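Local coordinates for protein dual function macrocyclase-peptidase POPB (Galerina marginata, PDB 5N4B) that cleaves peptide bonds after proline and macrocyclises the peptide precursor in the biosynthesis of amanitin toxins, at residues K547-Q559 with L582-F596. The protein carries 1 engineered substitution. Sequence-based numbering, arbitrary orientation.
Sequences KVNTFDDFIAAAQ and LLVMGSIVRAPEGTF
Phe551 pushes the CD2/CE2 edge of its ring into the helix of 582-590, a knob among Leu583, Gly586, Ser587 and Arg590. Its CE2 comes within 3.6 Å of Gly586 CA, an approach that the missing side chain permits, while Leu582 O meets the ring at its edge, in plane, and Leu583 CD1 stands over one face, displaced to the rim. Leu583 also serves Phe554: CG anti to the backbone N (chi1 176°) carries the isobutyl end out to that ring, where CD2 lies 3.6 Å from the centroid and only 2° off the normal, a CH-pi contact. Ser587 OG touches the edge of the Phe554 ring at CD2, but its hydrogen bond runs within its own helix, to Leu583 O (2.8 Å). Leu583 O also takes Ser587 N, from the opposite face of its plane. Further along, Ile555 CD1 packs on Ala591 CB at 3.9 Å and Ala558 CB on Phe596 CE1 at 3.6 Å. No direct hydrogen bond joins the segments; waters link Asp552 OD1 to Arg590 NE and Gln559 NE2 to Thr595 OG1. The axes of 548-559 and 582-590 approach to 9.8 Å, with 72° between their N-to-C directions. Phe554, Val584 and Phe596 all reach Ile574 on strand 572-577, which leads to Ala578, the engineered replacement at the catalytic serine position. Such packing of the post-nucleophile helix against a neighbouring helix over the central sheet belongs to the alpha/beta-hydrolase fold of prolyl oligopeptidases.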
loop_
_atom_site.group_PDB
_atom_site.type_symbol
_atom_site.label_atom_id
_atom_site.label_comp_id
_atom_site.label_asym_id
_atom_site.label_seq_id
_atom_site.Cartn_x
_atom_site.Cartn_y
_atom_site.Cartn_z
ATOM N N LYS A 547 5.706 -11.699 -17.034
ATOM C CA LYS A 547 5.064 -11.873 -15.727
ATOM C C LYS A 547 5.285 -13.269 -15.172
ATOM O O LYS A 547 5.317 -13.448 -13.949
ATOM C CB LYS A 547 3.553 -11.583 -15.842
ATOM C CG LYS A 547 2.860 -11.443 -14.488
ATOM C CD LYS A 547 3.226 -10.090 -13.841
ATOM C CE LYS A 547 3.438 -10.162 -12.377
ATOM N NZ LYS A 547 4.040 -8.855 -11.903
ATOM N N VAL A 548 5.435 -14.275 -16.033
ATOM C CA VAL A 548 5.719 -15.630 -15.560
ATOM C C VAL A 548 6.956 -15.652 -14.663
ATOM O O VAL A 548 7.043 -16.483 -13.757
ATOM C CB VAL A 548 5.836 -16.624 -16.731
ATOM C CG1 VAL A 548 7.028 -16.294 -17.584
ATOM C CG2 VAL A 548 5.993 -18.058 -16.205
ATOM N N ASN A 549 7.905 -14.718 -14.857
ATOM C CA ASN A 549 9.117 -14.747 -14.050
ATOM C C ASN A 549 8.830 -14.483 -12.581
ATOM O O ASN A 549 9.525 -15.023 -11.718
ATOM C CB ASN A 549 10.109 -13.707 -14.529
ATOM C CG ASN A 549 10.685 -14.005 -15.868
ATOM O OD1 ASN A 549 10.669 -15.122 -16.372
ATOM N ND2 ASN A 549 11.229 -12.967 -16.462
ATOM N N THR A 550 7.815 -13.668 -12.296
ATOM C CA THR A 550 7.415 -13.430 -10.903
ATOM C C THR A 550 7.066 -14.732 -10.207
ATOM O O THR A 550 7.473 -14.980 -9.060
ATOM C CB THR A 550 6.231 -12.496 -10.895
ATOM O OG1 THR A 550 6.582 -11.240 -11.537
ATOM C CG2 THR A 550 5.779 -12.244 -9.513
ATOM N N PHE A 551 6.280 -15.564 -10.893
ATOM C CA PHE A 551 5.854 -16.849 -10.355
ATOM C C PHE A 551 7.034 -17.812 -10.226
ATOM O O PHE A 551 7.198 -18.468 -9.198
ATOM C CB PHE A 551 4.746 -17.444 -11.231
ATOM C CG PHE A 551 3.469 -16.670 -11.161
ATOM C CD1 PHE A 551 3.240 -15.603 -11.987
ATOM C CD2 PHE A 551 2.517 -16.966 -10.221
ATOM C CE1 PHE A 551 2.086 -14.845 -11.894
ATOM C CE2 PHE A 551 1.389 -16.219 -10.116
ATOM C CZ PHE A 551 1.136 -15.205 -10.952
ATOM N N ASP A 552 7.891 -17.878 -11.259
ATOM C CA ASP A 552 9.080 -18.705 -11.178
ATOM C C ASP A 552 9.968 -18.273 -10.004
ATOM O O ASP A 552 10.520 -19.112 -9.294
ATOM C CB ASP A 552 9.836 -18.637 -12.511
ATOM C CG ASP A 552 9.124 -19.398 -13.657
ATOM O OD1 ASP A 552 8.325 -20.316 -13.360
ATOM O OD2 ASP A 552 9.417 -19.091 -14.832
ATOM N N ASP A 553 10.124 -16.977 -9.790
ATOM C CA ASP A 553 10.956 -16.495 -8.688
ATOM C C ASP A 553 10.360 -16.924 -7.348
ATOM O O ASP A 553 11.073 -17.333 -6.442
ATOM C CB ASP A 553 11.083 -14.967 -8.731
ATOM C CG ASP A 553 11.921 -14.441 -9.883
ATOM O OD1 ASP A 553 12.558 -15.238 -10.573
ATOM O OD2 ASP A 553 11.894 -13.201 -10.037
ATOM N N PHE A 554 9.039 -16.827 -7.207
ATOM C CA PHE A 554 8.395 -17.139 -5.934
ATOM C C PHE A 554 8.432 -18.637 -5.649
ATOM O O PHE A 554 8.717 -19.064 -4.516
ATOM C CB PHE A 554 6.957 -16.617 -5.947
ATOM C CG PHE A 554 6.336 -16.423 -4.584
ATOM C CD1 PHE A 554 6.842 -15.523 -3.679
ATOM C CD2 PHE A 554 5.149 -17.055 -4.284
ATOM C CE1 PHE A 554 6.232 -15.309 -2.450
ATOM C CE2 PHE A 554 4.534 -16.866 -3.061
ATOM C CZ PHE A 554 5.074 -16.014 -2.148
ATOM N N ILE A 555 8.189 -19.447 -6.671
ATOM C CA ILE A 555 8.281 -20.888 -6.508
ATOM C C ILE A 555 9.717 -21.337 -6.202
ATOM O O ILE A 555 9.964 -22.158 -5.306
ATOM C CB ILE A 555 7.696 -21.577 -7.750
ATOM C CG1 ILE A 555 6.192 -21.342 -7.811
ATOM C CG2 ILE A 555 8.054 -23.062 -7.717
ATOM C CD1 ILE A 555 5.600 -21.637 -9.188
ATOM N N ALA A 556 10.697 -20.757 -6.904
ATOM C CA ALA A 556 12.092 -21.082 -6.613
ATOM C C ALA A 556 12.488 -20.728 -5.177
ATOM O O ALA A 556 13.316 -21.421 -4.546
ATOM C CB ALA A 556 13.017 -20.432 -7.634
ATOM N N ALA A 557 11.937 -19.646 -4.627
ATOM C CA ALA A 557 12.249 -19.295 -3.250
ATOM C C ALA A 557 11.796 -20.400 -2.301
ATOM O O ALA A 557 12.525 -20.785 -1.383
ATOM C CB ALA A 557 11.580 -17.967 -2.906
ATOM N N ALA A 558 10.596 -20.922 -2.511
ATOM C CA ALA A 558 10.065 -21.966 -1.634
ATOM C C ALA A 558 10.865 -23.247 -1.778
ATOM O O ALA A 558 11.133 -23.925 -0.781
ATOM C CB ALA A 558 8.586 -22.200 -1.959
ATOM N N GLN A 559 11.287 -23.557 -3.001
ATOM C CA GLN A 559 12.101 -24.741 -3.225
ATOM C C GLN A 559 13.450 -24.593 -2.533
ATOM O O GLN A 559 13.957 -25.545 -1.937
ATOM C CB GLN A 559 12.259 -24.965 -4.742
ATOM C CG GLN A 559 10.931 -25.324 -5.395
ATOM C CD GLN A 559 10.990 -25.389 -6.892
ATOM O OE1 GLN A 559 11.614 -24.558 -7.562
ATOM N NE2 GLN A 559 10.298 -26.366 -7.441
ATOM N N LEU A 582 -3.020 -12.936 -6.367
ATOM C CA LEU A 582 -2.763 -13.520 -7.680
ATOM C C LEU A 582 -1.501 -14.371 -7.651
ATOM O O LEU A 582 -1.459 -15.491 -8.174
ATOM C CB LEU A 582 -2.593 -12.401 -8.726
ATOM C CG LEU A 582 -2.041 -12.836 -10.073
ATOM C CD1 LEU A 582 -2.938 -13.826 -10.831
ATOM C CD2 LEU A 582 -1.801 -11.599 -10.980
ATOM N N LEU A 583 -0.455 -13.833 -7.041
ATOM C CA LEU A 583 0.792 -14.565 -6.893
ATOM C C LEU A 583 0.555 -15.905 -6.213
ATOM O O LEU A 583 1.047 -16.944 -6.675
ATOM C CB LEU A 583 1.790 -13.702 -6.131
ATOM C CG LEU A 583 3.122 -14.360 -5.818
ATOM C CD1 LEU A 583 3.931 -14.585 -7.085
ATOM C CD2 LEU A 583 3.899 -13.504 -4.838
ATOM N N VAL A 584 -0.170 -15.898 -5.100
ATOM C CA VAL A 584 -0.457 -17.138 -4.372
ATOM C C VAL A 584 -1.279 -18.115 -5.206
ATOM O O VAL A 584 -0.956 -19.304 -5.285
ATOM C CB VAL A 584 -1.100 -16.827 -3.022
ATOM C CG1 VAL A 584 -1.644 -18.062 -2.357
ATOM C CG2 VAL A 584 -0.091 -16.182 -2.136
ATOM N N MET A 585 -2.350 -17.633 -5.823
ATOM C CA MET A 585 -3.266 -18.510 -6.571
ATOM C C MET A 585 -2.575 -19.096 -7.784
ATOM O O MET A 585 -2.672 -20.300 -8.032
ATOM C CB MET A 585 -4.532 -17.737 -6.962
ATOM C CG MET A 585 -5.407 -17.477 -5.726
ATOM S SD MET A 585 -7.038 -16.768 -6.024
ATOM C CE MET A 585 -6.663 -15.018 -5.955
ATOM N N GLY A 586 -1.814 -18.287 -8.530
ATOM C CA GLY A 586 -1.050 -18.842 -9.634
ATOM C C GLY A 586 0.069 -19.771 -9.204
ATOM O O GLY A 586 0.374 -20.753 -9.897
ATOM N N SER A 587 0.695 -19.490 -8.065
ATOM C CA SER A 587 1.771 -20.341 -7.603
ATOM C C SER A 587 1.262 -21.725 -7.260
ATOM O O SER A 587 1.953 -22.703 -7.524
ATOM C CB SER A 587 2.481 -19.717 -6.414
ATOM O OG SER A 587 3.271 -18.570 -6.803
ATOM N N ILE A 588 0.088 -21.839 -6.634
ATOM C CA ILE A 588 -0.380 -23.178 -6.257
ATOM C C ILE A 588 -0.799 -23.966 -7.484
ATOM O O ILE A 588 -0.639 -25.184 -7.505
ATOM C CB ILE A 588 -1.458 -23.209 -5.152
ATOM C CG1 ILE A 588 -2.781 -22.635 -5.592
ATOM C CG2 ILE A 588 -0.962 -22.531 -3.873
ATOM C CD1 ILE A 588 -3.852 -22.750 -4.507
ATOM N N VAL A 589 -1.290 -23.292 -8.527
ATOM C CA VAL A 589 -1.610 -23.960 -9.787
ATOM C C VAL A 589 -0.339 -24.457 -10.463
ATOM O O VAL A 589 -0.293 -25.577 -11.011
ATOM C CB VAL A 589 -2.405 -22.999 -10.684
ATOM C CG1 VAL A 589 -2.488 -23.539 -12.106
ATOM C CG2 VAL A 589 -3.814 -22.681 -10.059
ATOM N N ARG A 590 0.714 -23.642 -10.444
ATOM C CA ARG A 590 1.882 -23.889 -11.295
ATOM C C ARG A 590 2.950 -24.756 -10.642
ATOM O O ARG A 590 3.651 -25.517 -11.345
ATOM C CB ARG A 590 2.514 -22.561 -11.727
ATOM C CG ARG A 590 1.612 -21.763 -12.661
ATOM C CD ARG A 590 2.168 -20.402 -13.084
ATOM N NE ARG A 590 3.295 -20.554 -13.991
ATOM C CZ ARG A 590 3.206 -20.771 -15.304
ATOM N NH1 ARG A 590 2.029 -20.806 -15.911
ATOM N NH2 ARG A 590 4.302 -20.941 -16.031
ATOM N N ALA A 591 3.140 -24.668 -9.351
ATOM C CA ALA A 591 4.277 -25.328 -8.734
ATOM C C ALA A 591 4.060 -26.831 -8.684
ATOM O O ALA A 591 2.928 -27.299 -8.647
ATOM C CB ALA A 591 4.432 -24.836 -7.304
ATOM N N PRO A 592 5.137 -27.605 -8.643
ATOM C CA PRO A 592 4.990 -29.039 -8.454
ATOM C C PRO A 592 4.153 -29.364 -7.210
ATOM O O PRO A 592 4.194 -28.671 -6.184
ATOM C CB PRO A 592 6.425 -29.528 -8.328
ATOM C CG PRO A 592 7.234 -28.526 -9.012
ATOM C CD PRO A 592 6.541 -27.188 -8.760
ATOM N N GLU A 593 3.366 -30.436 -7.303
ATOM C CA GLU A 593 2.616 -30.919 -6.163
ATOM C C GLU A 593 3.532 -31.047 -4.952
ATOM O O GLU A 593 4.655 -31.538 -5.051
ATOM C CB GLU A 593 1.995 -32.269 -6.539
ATOM C CG GLU A 593 1.082 -32.787 -5.523
ATOM C CD GLU A 593 0.415 -34.103 -5.984
ATOM O OE1 GLU A 593 -0.416 -34.123 -6.950
ATOM O OE2 GLU A 593 0.800 -35.135 -5.402
ATOM N N GLY A 594 3.065 -30.543 -3.811
ATOM C CA GLY A 594 3.784 -30.603 -2.554
ATOM C C GLY A 594 4.794 -29.499 -2.336
ATOM O O GLY A 594 5.490 -29.502 -1.318
ATOM N N THR A 595 4.897 -28.537 -3.240
ATOM C CA THR A 595 5.809 -27.417 -3.014
ATOM C C THR A 595 5.370 -26.595 -1.813
ATOM O O THR A 595 6.215 -26.079 -1.068
ATOM C CB THR A 595 5.844 -26.509 -4.248
ATOM O OG1 THR A 595 6.373 -27.201 -5.369
ATOM C CG2 THR A 595 6.726 -25.276 -4.061
ATOM N N PHE A 596 4.065 -26.435 -1.628
ATOM C CA PHE A 596 3.531 -25.628 -0.547
ATOM C C PHE A 596 2.683 -26.486 0.361
ATOM O O PHE A 596 2.022 -27.412 -0.098
ATOM C CB PHE A 596 2.653 -24.535 -1.132
ATOM C CG PHE A 596 3.352 -23.675 -2.135
ATOM C CD1 PHE A 596 4.376 -22.849 -1.728
ATOM C CD2 PHE A 596 3.014 -23.679 -3.463
ATOM C CE1 PHE A 596 5.060 -22.055 -2.630
ATOM C CE2 PHE A 596 3.685 -22.865 -4.392
ATOM C CZ PHE A 596 4.704 -22.053 -3.955
HETATM O O HOH W 1 5.786 -20.649 -12.530
HETATM O O HOH W 2 9.110 -26.065 -1.363
HETATM O O HOH W 3 8.838 -28.223 -5.592
#